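Local coordinates for protein geobacter metallireducens SMUG1 (Geobacter metallireducens, PDB 5H9I) that is a SMUG1 protein of the UDG-like clan that holds xanthine in a pocket of its alpha/beta fold, at residues V72-V77 with I211-P216; A169-L174 with E194-E199; H41-S46 with L84-T89. All blocks are in the same frame, centred on the assembly; numbering follows the deposited sequence.

Contact 1. Residues V72-V77 with I211-P216. With XAN (xanthine), chain B.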
loop_
_atom_site.group_PDB
_atom_site.type_symbol
_atom_site.label_atom_id
_atom_site.label_comp_id
_atom_site.label_asym_id
_atom_site.label_seq_id
_atom_site.Cartn_x
_atom_site.Cartn_y
_atom_site.Cartn_z
ATOM N N VAL A 72 2.979 -7.259 -0.468
ATOM C CA VAL A 72 1.740 -6.907 -1.089
ATOM C C VAL A 72 0.970 -5.944 -0.282
ATOM O O VAL A 72 0.901 -6.155 0.946
ATOM C CB VAL A 72 0.935 -8.146 -1.322
ATOM C CG1 VAL A 72 -0.458 -7.826 -1.871
ATOM C CG2 VAL A 72 1.660 -9.121 -2.261
ATOM N N PRO A 73 0.471 -4.809 -0.797
ATOM C CA PRO A 73 -0.337 -3.874 0.026
ATOM C C PRO A 73 -1.489 -4.579 0.746
ATOM O O PRO A 73 -2.155 -5.452 0.209
ATOM C CB PRO A 73 -0.900 -2.840 -0.981
ATOM C CG PRO A 73 -0.051 -3.047 -2.200
ATOM C CD PRO A 73 0.494 -4.441 -2.219
ATOM N N PHE A 74 -1.620 -4.191 2.036
ATOM C CA PHE A 74 -2.636 -4.853 2.923
ATOM C C PHE A 74 -2.517 -6.353 2.906
ATOM O O PHE A 74 -3.453 -7.071 3.074
ATOM C CB PHE A 74 -4.066 -4.390 2.494
ATOM C CG PHE A 74 -4.344 -2.919 2.754
ATOM C CD1 PHE A 74 -4.823 -2.505 4.024
ATOM C CD2 PHE A 74 -4.109 -1.983 1.780
ATOM C CE1 PHE A 74 -5.124 -1.191 4.197
ATOM C CE2 PHE A 74 -4.406 -0.669 1.978
ATOM C CZ PHE A 74 -4.907 -0.304 3.177
ATOM N N GLY A 75 -1.275 -6.854 2.720
ATOM C CA GLY A 75 -1.048 -8.203 2.307
ATOM C C GLY A 75 -0.963 -9.200 3.443
ATOM O O GLY A 75 0.094 -9.765 3.714
ATOM N N GLU A 76 -2.096 -9.454 4.034
ATOM C CA GLU A 76 -2.251 -10.487 5.067
ATOM C C GLU A 76 -1.754 -11.794 4.421
ATOM O O GLU A 76 -2.116 -12.150 3.276
ATOM C CB GLU A 76 -3.670 -10.554 5.554
ATOM C CG GLU A 76 -3.869 -11.549 6.766
ATOM C CD GLU A 76 -4.764 -12.684 6.489
ATOM O OE1 GLU A 76 -5.227 -12.951 5.324
ATOM O OE2 GLU A 76 -5.050 -13.455 7.474
ATOM N N VAL A 77 -1.016 -12.624 5.167
ATOM C CA VAL A 77 -0.352 -13.766 4.586
ATOM C C VAL A 77 -1.300 -14.720 3.949
ATOM O O VAL A 77 -1.098 -15.140 2.787
ATOM C CB VAL A 77 0.614 -14.461 5.645
ATOM C CG1 VAL A 77 1.196 -15.723 5.071
ATOM C CG2 VAL A 77 1.657 -13.467 6.076
ATOM N N ILE A 211 -12.229 6.103 1.378
ATOM C CA ILE A 211 -13.019 5.209 2.157
ATOM C C ILE A 211 -12.450 5.076 3.590
ATOM O O ILE A 211 -11.248 5.307 3.843
ATOM C CB ILE A 211 -13.141 3.800 1.540
ATOM C CG1 ILE A 211 -11.817 3.108 1.430
ATOM C CG2 ILE A 211 -14.012 3.876 0.248
ATOM C CD1 ILE A 211 -11.942 1.616 1.070
ATOM N N ILE A 212 -13.327 4.669 4.489
ATOM C CA ILE A 212 -12.900 4.397 5.872
ATOM C C ILE A 212 -11.736 3.373 5.820
ATOM O O ILE A 212 -11.801 2.374 5.094
ATOM C CB ILE A 212 -14.117 3.896 6.670
ATOM C CG1 ILE A 212 -13.762 3.622 8.072
ATOM C CG2 ILE A 212 -14.809 2.785 5.965
ATOM C CD1 ILE A 212 -15.084 3.421 8.904
ATOM N N HIS A 213 -10.789 3.552 6.722
ATOM C CA HIS A 213 -9.728 2.572 6.872
ATOM C C HIS A 213 -10.234 1.376 7.670
ATOM O O HIS A 213 -11.017 1.529 8.612
ATOM C CB HIS A 213 -8.577 3.232 7.590
ATOM C CG HIS A 213 -7.331 2.438 7.563
ATOM N ND1 HIS A 213 -7.174 1.301 8.327
ATOM C CD2 HIS A 213 -6.203 2.583 6.836
ATOM C CE1 HIS A 213 -5.980 0.793 8.081
ATOM N NE2 HIS A 213 -5.373 1.573 7.227
ATOM N N PRO A 214 -9.829 0.176 7.301
ATOM C CA PRO A 214 -10.370 -1.057 7.910
ATOM C C PRO A 214 -9.818 -1.389 9.305
ATOM O O PRO A 214 -10.313 -2.400 9.809
ATOM C CB PRO A 214 -10.025 -2.147 6.848
ATOM C CG PRO A 214 -8.788 -1.657 6.187
ATOM C CD PRO A 214 -9.036 -0.176 6.063
ATOM N N SER A 215 -8.869 -0.663 9.809
ATOM C CA SER A 215 -8.292 -1.055 11.128
ATOM C C SER A 215 -9.298 -0.994 12.259
ATOM O O SER A 215 -10.265 -0.197 12.258
ATOM C CB SER A 215 -6.988 -0.431 11.492
ATOM O OG SER A 215 -7.169 0.587 12.332
ATOM N N PRO A 216 -9.081 -1.831 13.224
ATOM C CA PRO A 216 -9.883 -1.678 14.443
ATOM C C PRO A 216 -9.802 -0.347 15.137
ATOM O O PRO A 216 -10.583 -0.168 16.068
ATOM C CB PRO A 216 -9.363 -2.804 15.288
ATOM C CG PRO A 216 -8.931 -3.865 14.370
ATOM C CD PRO A 216 -8.379 -3.137 13.170
HETATM N N9 XAN B . -2.438 -2.264 6.840
HETATM C C4 XAN B . -1.960 -1.726 5.752
HETATM N N3 XAN B . -1.308 -2.185 4.688
HETATM C C2 XAN B . -0.967 -1.393 3.773
HETATM O O2 XAN B . -0.332 -1.825 2.845
HETATM N N1 XAN B . -1.291 -0.092 3.770
HETATM C C6 XAN B . -1.949 0.479 4.733
HETATM O O6 XAN B . -2.202 1.688 4.772
HETATM C C5 XAN B . -2.290 -0.329 5.819
HETATM N N7 XAN B . -2.936 -0.104 6.954
HETATM C C8 XAN B . -3.030 -1.274 7.566
#
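F74 meets H213 and P214 across the xanthine pocket of this UDG-like alpha/beta fold, where a loop behind helix 67-70 faces the loop that leaves strand 207-211. It is a worked example of a site whose two walls touch lightly and are joined mainly through the ligand. The direct touches are modest: F74 CE1 lies 4.1 Å from H213 NE2, which sits at the edge of the phenyl ring, and 4.2 Å from P214 CG, which approaches obliquely. The two aromatic planes are inclined at 47°, neither stacked nor edge-to-face.

Xanthine joins them. It lies over one face of the F74 ring, with F74 CE1 3.4 Å from XAN C5 and F74 CZ equally close to C6. The phenyl ring is brought under the base by a first torsion that leaves CG anti to the carbonyl carbon (chi1 -67°). Its backbone contributes as well: V72 to G75 form a type II beta turn, and F74 N donates to XAN O2 at 2.8 Å, so one residue offers the base both a flat ring face and a polar grip.

From the other segment, H213 reaches the ligand with its ring edge, and N139, E111 and the backbone N of M60 add further hydrogen bonds to the base. V189 of strand 185-189 packs against F74, H213 and P214 alike. The rotation of the imidazole is fixed at both nitrogens: S215 N donates to H213 ND1 at 3.0 Å close to the ring plane, while H213 NE2 donates to XAN N7, also at 3.0 Å but with a bent N-H...N angle of 137°.

Contact 2. Residues A169-L174 with E194-E199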
loop_
_atom_site.group_PDB
_atom_site.type_symbol
_atom_site.label_atom_id
_atom_site.label_comp_id
_atom_site.label_asym_id
_atom_site.label_seq_id
_atom_site.Cartn_x
_atom_site.Cartn_y
_atom_site.Cartn_z
ATOM N N ALA A 169 9.303 11.981 -3.129
ATOM C CA ALA A 169 9.579 10.733 -3.843
ATOM C C ALA A 169 8.216 9.909 -4.049
ATOM O O ALA A 169 7.965 9.413 -5.133
ATOM C CB ALA A 169 10.575 9.890 -3.122
ATOM N N CYS A 170 7.455 9.805 -2.947
ATOM C CA CYS A 170 6.178 9.099 -2.995
ATOM C C CYS A 170 5.163 9.752 -3.893
ATOM O O CYS A 170 4.412 9.110 -4.671
ATOM C CB CYS A 170 5.647 8.883 -1.582
ATOM S SG CYS A 170 6.689 7.800 -0.567
ATOM N N ASP A 171 5.130 11.107 -3.893
ATOM C CA ASP A 171 4.218 11.813 -4.834
ATOM C C ASP A 171 4.546 11.542 -6.321
ATOM O O ASP A 171 3.660 11.363 -7.135
ATOM C CB ASP A 171 4.335 13.367 -4.602
ATOM C CG ASP A 171 3.705 13.883 -3.331
ATOM O OD1 ASP A 171 3.058 13.144 -2.554
ATOM O OD2 ASP A 171 4.010 15.128 -3.030
ATOM N N LEU A 172 5.861 11.548 -6.590
ATOM C CA LEU A 172 6.291 11.282 -7.948
ATOM C C LEU A 172 5.879 9.823 -8.409
ATOM O O LEU A 172 5.336 9.650 -9.497
ATOM C CB LEU A 172 7.803 11.422 -8.081
ATOM C CG LEU A 172 8.471 10.917 -9.385
ATOM C CD1 LEU A 172 7.876 11.647 -10.573
ATOM C CD2 LEU A 172 9.966 11.104 -9.252
ATOM N N ALA A 173 6.065 8.877 -7.470
ATOM C CA ALA A 173 5.704 7.481 -7.815
ATOM C C ALA A 173 4.190 7.409 -8.037
ATOM O O ALA A 173 3.707 6.666 -8.869
ATOM C CB ALA A 173 6.154 6.525 -6.728
ATOM N N LEU A 174 3.404 8.107 -7.212
ATOM C CA LEU A 174 1.982 8.072 -7.360
ATOM C C LEU A 174 1.468 8.686 -8.691
ATOM O O LEU A 174 0.645 8.159 -9.358
ATOM C CB LEU A 174 1.243 8.722 -6.143
ATOM C CG LEU A 174 -0.239 8.742 -6.143
ATOM C CD1 LEU A 174 -0.884 7.369 -6.333
ATOM C CD2 LEU A 174 -0.713 9.455 -4.826
ATOM N N GLU A 194 -5.785 9.748 1.665
ATOM C CA GLU A 194 -6.641 10.642 0.896
ATOM C C GLU A 194 -5.915 11.995 0.733
ATOM O O GLU A 194 -5.913 12.513 -0.365
ATOM C CB GLU A 194 -7.996 10.872 1.457
ATOM C CG GLU A 194 -8.866 11.734 0.566
ATOM C CD GLU A 194 -9.995 12.403 1.286
ATOM O OE1 GLU A 194 -10.848 12.919 0.520
ATOM O OE2 GLU A 194 -10.139 12.301 2.494
ATOM N N ALA A 195 -5.366 12.508 1.837
ATOM C CA ALA A 195 -4.767 13.858 1.736
ATOM C C ALA A 195 -3.552 13.857 0.846
ATOM O O ALA A 195 -3.390 14.830 0.044
ATOM C CB ALA A 195 -4.363 14.340 3.125
ATOM N N ARG A 196 -2.736 12.790 0.892
ATOM C CA ARG A 196 -1.619 12.708 -0.040
ATOM C C ARG A 196 -2.080 12.632 -1.503
ATOM O O ARG A 196 -1.400 13.161 -2.386
ATOM C CB ARG A 196 -0.721 11.552 0.244
ATOM C CG ARG A 196 -0.062 11.587 1.654
ATOM C CD ARG A 196 0.610 12.911 1.998
ATOM N NE ARG A 196 1.466 13.452 0.935
ATOM C CZ ARG A 196 1.702 14.738 0.706
ATOM N NH1 ARG A 196 1.215 15.683 1.512
ATOM N NH2 ARG A 196 2.495 15.083 -0.314
ATOM N N CYS A 197 -3.161 11.876 -1.773
ATOM C CA CYS A 197 -3.669 11.778 -3.136
ATOM C C CYS A 197 -4.120 13.199 -3.610
ATOM O O CYS A 197 -3.861 13.487 -4.770
ATOM C CB CYS A 197 -4.821 10.786 -3.230
ATOM S SG CYS A 197 -4.312 9.032 -2.942
ATOM N N HIS A 198 -4.846 13.961 -2.824
ATOM C CA HIS A 198 -5.243 15.285 -3.292
ATOM C C HIS A 198 -3.988 16.084 -3.545
ATOM O O HIS A 198 -3.942 16.807 -4.598
ATOM C CB HIS A 198 -6.124 15.975 -2.248
ATOM C CG HIS A 198 -7.506 15.470 -2.140
ATOM N ND1 HIS A 198 -8.436 15.616 -3.117
ATOM C CD2 HIS A 198 -8.144 14.868 -1.117
ATOM C CE1 HIS A 198 -9.592 15.112 -2.717
ATOM N NE2 HIS A 198 -9.417 14.617 -1.511
ATOM N N GLU A 199 -2.994 15.999 -2.719
ATOM C CA GLU A 199 -1.758 16.827 -2.855
ATOM C C GLU A 199 -0.951 16.434 -4.106
ATOM O O GLU A 199 -0.487 17.266 -4.872
ATOM C CB GLU A 199 -0.833 16.724 -1.658
ATOM C CG GLU A 199 -1.309 17.423 -0.399
ATOM C CD GLU A 199 -0.996 18.930 -0.423
ATOM O OE1 GLU A 199 0.103 19.281 -0.774
ATOM O OE2 GLU A 199 -1.902 19.660 -0.148
#
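The guanidinium of R196 and the carboxylate of D171 lie almost in one plane, 14° apart, and meet edge to edge although the two side chains cross at about a right angle. A single nitrogen makes the junction: NH2 of R196 donates to D171 OD1 at 3.0 Å, using the syn lone pair of that oxygen, and D171 OD2 stands 3.1 Å from NH2 at the same guanidinium edge. The arginine chain is bent at both chi2 and chi3, which folds the charged end back toward the other helix. The hydroxyl of Y140 completes a small polar triangle, hydrogen-bonded to both D171 OD1 and R196 NE, and so probably helps to hold the salt bridge flat. On the far flank of helix 191-201, H198 NE2 donates to E194 OE1, which lies in the imidazole plane while being approached from above its own carboxylate plane.

The two segments belong to helices 160-181 and 191-201, which pack on the parallel sheet; the second forms the beta-alpha-beta crossover between strands 185-189 and 207-211. The axes of the short segments pass 10.3 Å apart with a crossing angle of -72°.

Beneath the salt bridge the contact turns apolar. L174 has CG anti to its N (chi1 -179°), which extends CD2 to 4.1 Å from C197 SG, and both side chains rest on V58 of strand 55-59.

Contact 3. Residues H41-S46 with L84-T89. With BME (beta-mercaptoethanol), chain F.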
loop_
_atom_site.group_PDB
_atom_site.type_symbol
_atom_site.label_atom_id
_atom_site.label_comp_id
_atom_site.label_asym_id
_atom_site.label_seq_id
_atom_site.Cartn_x
_atom_site.Cartn_y
_atom_site.Cartn_z
ATOM N N HIS A 41 6.477 -8.952 -4.443
ATOM C CA HIS A 41 5.930 -7.633 -4.834
ATOM C C HIS A 41 5.801 -7.521 -6.357
ATOM O O HIS A 41 4.759 -7.110 -6.847
ATOM C CB HIS A 41 6.845 -6.567 -4.312
ATOM C CG HIS A 41 6.377 -5.179 -4.627
ATOM N ND1 HIS A 41 5.244 -4.617 -4.026
ATOM C CD2 HIS A 41 6.789 -4.271 -5.528
ATOM C CE1 HIS A 41 5.054 -3.415 -4.535
ATOM N NE2 HIS A 41 5.967 -3.182 -5.450
ATOM N N VAL A 42 6.861 -7.876 -7.083
ATOM C CA VAL A 42 6.772 -7.831 -8.534
ATOM C C VAL A 42 5.767 -8.827 -9.089
ATOM O O VAL A 42 5.153 -8.559 -10.119
ATOM C CB VAL A 42 8.215 -7.972 -9.117
ATOM C CG1 VAL A 42 8.152 -8.114 -10.624
ATOM C CG2 VAL A 42 9.061 -6.756 -8.730
ATOM N N ALA A 43 5.623 -10.012 -8.471
ATOM C CA ALA A 43 4.546 -10.882 -8.820
ATOM C C ALA A 43 3.164 -10.191 -8.775
ATOM O O ALA A 43 2.368 -10.306 -9.676
ATOM C CB ALA A 43 4.553 -12.178 -7.974
ATOM N N TYR A 44 2.955 -9.488 -7.677
ATOM C CA TYR A 44 1.653 -8.819 -7.516
ATOM C C TYR A 44 1.529 -7.712 -8.579
ATOM O O TYR A 44 0.495 -7.624 -9.261
ATOM C CB TYR A 44 1.628 -8.180 -6.107
ATOM C CG TYR A 44 0.481 -7.218 -5.857
ATOM C CD1 TYR A 44 -0.817 -7.690 -5.804
ATOM C CD2 TYR A 44 0.735 -5.862 -5.708
ATOM C CE1 TYR A 44 -1.906 -6.836 -5.573
ATOM C CE2 TYR A 44 -0.374 -4.999 -5.498
ATOM C CZ TYR A 44 -1.656 -5.518 -5.453
ATOM O OH TYR A 44 -2.721 -4.643 -5.310
ATOM N N LEU A 45 2.578 -6.887 -8.816
ATOM C CA LEU A 45 2.514 -5.860 -9.822
ATOM C C LEU A 45 2.268 -6.436 -11.209
ATOM O O LEU A 45 1.445 -5.931 -11.973
ATOM C CB LEU A 45 3.765 -5.034 -9.901
ATOM C CG LEU A 45 4.172 -4.337 -8.603
ATOM C CD1 LEU A 45 5.533 -3.601 -8.913
ATOM C CD2 LEU A 45 3.154 -3.419 -8.037
ATOM N N SER A 46 2.929 -7.543 -11.523
ATOM C CA SER A 46 2.922 -8.048 -12.885
ATOM C C SER A 46 1.678 -8.857 -13.159
ATOM O O SER A 46 1.103 -8.767 -14.267
ATOM C CB SER A 46 4.090 -8.961 -13.065
ATOM O OG SER A 46 5.355 -8.294 -12.828
ATOM N N LEU A 84 -4.566 -14.719 -3.935
ATOM C CA LEU A 84 -3.772 -14.153 -5.002
ATOM C C LEU A 84 -2.837 -15.200 -5.592
ATOM O O LEU A 84 -2.306 -15.035 -6.694
ATOM C CB LEU A 84 -3.009 -12.900 -4.550
ATOM C CG LEU A 84 -3.824 -11.720 -4.108
ATOM C CD1 LEU A 84 -2.974 -10.561 -3.603
ATOM C CD2 LEU A 84 -4.782 -11.274 -5.255
ATOM N N GLY A 85 -2.548 -16.241 -4.834
ATOM C CA GLY A 85 -1.579 -17.228 -5.295
ATOM C C GLY A 85 -0.197 -16.830 -5.333
ATOM O O GLY A 85 0.599 -17.350 -6.172
ATOM N N ILE A 86 0.216 -15.975 -4.425
ATOM C CA ILE A 86 1.574 -15.503 -4.329
ATOM C C ILE A 86 2.227 -15.995 -3.047
ATOM O O ILE A 86 1.663 -15.855 -2.005
ATOM C CB ILE A 86 1.586 -13.962 -4.391
ATOM C CG1 ILE A 86 1.206 -13.506 -5.803
ATOM C CG2 ILE A 86 2.981 -13.406 -4.063
ATOM C CD1 ILE A 86 1.077 -11.992 -5.902
ATOM N N ASN A 87 3.384 -16.623 -3.141
ATOM C CA ASN A 87 4.147 -17.075 -1.981
ATOM C C ASN A 87 5.544 -17.270 -2.457
ATOM O O ASN A 87 5.782 -18.147 -3.256
ATOM C CB ASN A 87 3.615 -18.451 -1.534
ATOM C CG ASN A 87 4.358 -19.012 -0.325
ATOM O OD1 ASN A 87 5.459 -18.621 -0.072
ATOM N ND2 ASN A 87 3.715 -19.846 0.426
ATOM N N GLY A 88 6.446 -16.433 -1.982
ATOM C CA GLY A 88 7.791 -16.355 -2.527
ATOM C C GLY A 88 8.845 -16.001 -1.491
ATOM O O GLY A 88 8.555 -16.002 -0.310
ATOM N N THR A 89 9.989 -15.692 -2.007
ATOM C CA THR A 89 11.241 -15.367 -1.219
ATOM C C THR A 89 11.154 -14.018 -0.610
ATOM O O THR A 89 10.985 -13.031 -1.279
ATOM C CB THR A 89 12.492 -15.490 -2.065
ATOM O OG1 THR A 89 12.539 -16.855 -2.505
ATOM C CG2 THR A 89 13.792 -15.144 -1.282
HETATM C C1 BME F . 9.212 -17.021 3.478
HETATM C C2 BME F . 10.719 -16.912 3.567
HETATM O O1 BME F . 8.747 -16.035 2.592
HETATM S S2 BME F . 11.483 -16.688 2.046
#
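On the helix that presents A43 and Y44 to I86, the carbonyl oxygen of V42 can be gripped twice by one residue. S46 N gives V42 O the helical bond at 2.8 Å, and in one of its two conformers S46 OG can add a second at 2.7 Å from the opposite face of the carbonyl plane. The flank that this helix turns to segment 84-89 is apolar.

The contact illustrates how one branched side chain can seat a loop on a helix. I86 points its CD1 methyl end-on at the backbone between A43 and Y44: that carbon is 3.6 Å from Y44 N and 4.0 Å from A43 C, close enough to lie on the main chain itself. The first side-chain carbons of these two residues add to the seat, with A43 CB 4.1 Å and Y44 CB 3.9 Å from I86 CD1. The ethyl arm owes its reach to a CG1 anti to the carbonyl carbon (chi1 -70°) and an extended second torsion of 175°. L84 makes a lighter touch, its CD1 coming obliquely to within 4.2 Å of Y44 CD1.

Between L84 and I86, G85 leaves helical geometry with a positive phi of 71°, and this turns the chain out of helix 77-84. Further along, G88 O accepts a bond from the hydroxyl of beta-mercaptoethanol, probably a crystallisation additive.

In the fold, I86 is also covered by V80 of helix 77-84 and by P40 and R47 of helix 38-48. L84 and Y44 share F132 of helix 128-132 as a neighbour, while the Y44 ring meets F136 and its hydroxyl bonds to V137 O, both on strand 135-139.

How the contacts relate
Contact 1 and contact 3 adjoin, their centres about 17 Å apart: P73 CD packs 3.4 Å from Y44 CE2, and V72 CG1 reaches both Y44 and L84. Along the chain their segments alternate, 41-46, 72-77, 84-89 and 211-216, so the spans closed by the two contacts overlap in sequence. The helix seated in contact 3 therefore backs the xanthine-binding turn of contact 1. Contact 2 is nested within the loop closed by contact 1, yet lies across the chain's centre from it, with centres about 18 Å apart; about 24 Å separates it from contact 3. The four-stranded parallel sheet links all three, its strand 207-211 running from beneath helix 191-201 into the pocket loop.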